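Local coordinates for tRNA-splicing ligase RtcB (Thermus thermophilus, PDB 2EPG), which probably joins RNA ends as a GTP- and manganese-dependent ligase, sealing 3'-phosphate or 2',3'-cyclic phosphate termini to 5'-hydroxyl termini, at residues 78-82 against 277-281. Coordinates in Å, arbitrary orientation, origin at the centre of the assembly. Residue numbers count along the deposited sequence, not the author numbering.
Sequences WGYGF and DKQLA
Gln279 lays its aliphatic chain over one face of the Tyr80 ring. Its CB sits 3.8 Å from the ring centroid, 7° off the normal, a CH-pi contact. Tyr80 has a t rotamer, chi1 -172°, which brings CE1 to 3.0 Å from Gln279 NE2. Gln279 (chi1 m, chi2 t) reaches on to Trp78, with OE1 3.8 Å from Trp78 CZ2. Segment 78-82 is irregular; 278-280 is a single 3-10 turn, with Leu280 N hydrogen-bonded to Asp277 O at 2.9 Å. Asp277 precedes it and forms an Asx turn: its OD2 accepts from Gln279 N at 2.8 Å. The backbones come closest at Gly81 and Gln279, with CA atoms 4.3 Å apart. Gly81 has phi 76° and psi -79°, and a CB there would clash with Gln279 O. Instead, Gly81 CA makes a CA-H...O contact to Gln279 O at 3.5 Å. One water bridges the segments. It accepts from Gly81 N at 2.9 Å and lies 2.6 Å from both Asp277 OD1 and Gln279 OE1, to which it can donate. On the buried side, Leu280 CD1 packs 3.6 Å from Phe82 CD1 and 3.3 Å from Gly81 C. Leu63 touches the side chains of both Phe82 and Leu280, and Val261 of helix 250-265 touches Tyr80. Lys357 NZ hydrogen-bonds to both Tyr80 O and Phe82 O. Phe82 is about 9 Å, side chain to side chain, from Asn340, a predicted GMP-binding residue. In this RtcB fold, a glycine lets the loop between strands 76-77 and 86-90 approach an Asx turn at the start of a 3-10 turn, bridged by water.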
loop_
_atom_site.group_PDB
_atom_site.type_symbol
_atom_site.label_atom_id
_atom_site.label_comp_id
_atom_site.label_asym_id
_atom_site.label_seq_id
_atom_site.Cartn_x
_atom_site.Cartn_y
_atom_site.Cartn_z
ATOM N N TRP A 78 6.553 2.997 15.715
ATOM C CA TRP A 78 6.707 4.448 15.752
ATOM C C TRP A 78 6.625 5.102 14.373
ATOM O O TRP A 78 7.252 4.652 13.416
ATOM C CB TRP A 78 8.041 4.829 16.413
ATOM C CG TRP A 78 8.104 6.282 16.781
ATOM C CD1 TRP A 78 7.716 6.846 17.969
ATOM C CD2 TRP A 78 8.436 7.373 15.910
ATOM N NE1 TRP A 78 7.779 8.220 17.886
ATOM C CE2 TRP A 78 8.215 8.571 16.634
ATOM C CE3 TRP A 78 8.891 7.458 14.583
ATOM C CZ2 TRP A 78 8.435 9.843 16.074
ATOM C CZ3 TRP A 78 9.108 8.724 14.024
ATOM C CH2 TRP A 78 8.877 9.900 14.775
ATOM N N GLY A 79 5.842 6.172 14.286
ATOM C CA GLY A 79 5.694 6.893 13.033
ATOM C C GLY A 79 5.539 8.388 13.253
ATOM O O GLY A 79 5.709 8.881 14.364
ATOM N N TYR A 80 5.222 9.113 12.190
ATOM C CA TYR A 80 5.031 10.556 12.269
ATOM C C TYR A 80 3.587 10.858 12.692
ATOM O O TYR A 80 2.664 10.805 11.876
ATOM C CB TYR A 80 5.314 11.185 10.902
ATOM C CG TYR A 80 5.334 12.697 10.911
ATOM C CD1 TYR A 80 6.442 13.395 11.396
ATOM C CD2 TYR A 80 4.235 13.431 10.456
ATOM C CE1 TYR A 80 6.456 14.792 11.428
ATOM C CE2 TYR A 80 4.235 14.827 10.486
ATOM C CZ TYR A 80 5.351 15.501 10.973
ATOM O OH TYR A 80 5.363 16.879 11.002
ATOM N N GLY A 81 3.394 11.180 13.965
ATOM C CA GLY A 81 2.053 11.473 14.454
ATOM C C GLY A 81 1.264 10.186 14.628
ATOM O O GLY A 81 1.108 9.694 15.747
ATOM N N PHE A 82 0.753 9.650 13.520
ATOM C CA PHE A 82 0.007 8.390 13.548
ATOM C C PHE A 82 1.038 7.273 13.543
ATOM O O PHE A 82 2.142 7.447 13.007
ATOM C CB PHE A 82 -0.854 8.221 12.287
ATOM C CG PHE A 82 -2.106 9.060 12.264
ATOM C CD1 PHE A 82 -2.050 10.435 12.437
ATOM C CD2 PHE A 82 -3.348 8.464 12.048
ATOM C CE1 PHE A 82 -3.213 11.203 12.394
ATOM C CE2 PHE A 82 -4.517 9.228 12.006
ATOM C CZ PHE A 82 -4.449 10.591 12.178
ATOM N N ASP A 277 0.139 16.021 19.965
ATOM C CA ASP A 277 1.410 15.820 19.287
ATOM C C ASP A 277 1.307 16.643 18.008
ATOM O O ASP A 277 0.396 16.436 17.211
ATOM C CB ASP A 277 1.582 14.327 18.975
ATOM C CG ASP A 277 2.746 14.038 18.046
ATOM O OD1 ASP A 277 2.907 12.860 17.664
ATOM O OD2 ASP A 277 3.498 14.972 17.691
ATOM N N LYS A 278 2.224 17.587 17.817
ATOM C CA LYS A 278 2.202 18.443 16.631
ATOM C C LYS A 278 2.272 17.669 15.319
ATOM O O LYS A 278 1.819 18.154 14.279
ATOM C CB LYS A 278 3.351 19.460 16.683
ATOM C CG LYS A 278 4.690 18.860 17.111
ATOM C CD LYS A 278 5.863 19.328 16.243
ATOM C CE LYS A 278 5.804 18.721 14.838
ATOM N NZ LYS A 278 7.043 19.016 14.045
ATOM N N GLN A 279 2.833 16.464 15.366
ATOM C CA GLN A 279 2.960 15.643 14.169
ATOM C C GLN A 279 1.604 15.074 13.746
ATOM O O GLN A 279 1.474 14.461 12.682
ATOM C CB GLN A 279 3.966 14.512 14.409
ATOM C CG GLN A 279 5.284 14.991 15.012
ATOM C CD GLN A 279 6.449 14.055 14.725
ATOM O OE1 GLN A 279 6.377 12.850 14.980
ATOM N NE2 GLN A 279 7.535 14.610 14.195
ATOM N N LEU A 280 0.599 15.299 14.586
ATOM C CA LEU A 280 -0.767 14.845 14.329
ATOM C C LEU A 280 -1.525 15.933 13.555
ATOM O O LEU A 280 -2.751 15.860 13.386
ATOM C CB LEU A 280 -1.462 14.587 15.661
ATOM C CG LEU A 280 -2.177 13.263 15.896
ATOM C CD1 LEU A 280 -1.280 12.083 15.559
ATOM C CD2 LEU A 280 -2.608 13.221 17.353
ATOM N N ALA A 281 -0.786 16.943 13.101
ATOM C CA ALA A 281 -1.344 18.069 12.360
ATOM C C ALA A 281 -2.484 17.657 11.433
ATOM O O ALA A 281 -2.277 16.874 10.512
ATOM C CB ALA A 281 -0.242 18.742 11.562
HETATM O O HOH W 1 4.803 11.448 16.468
#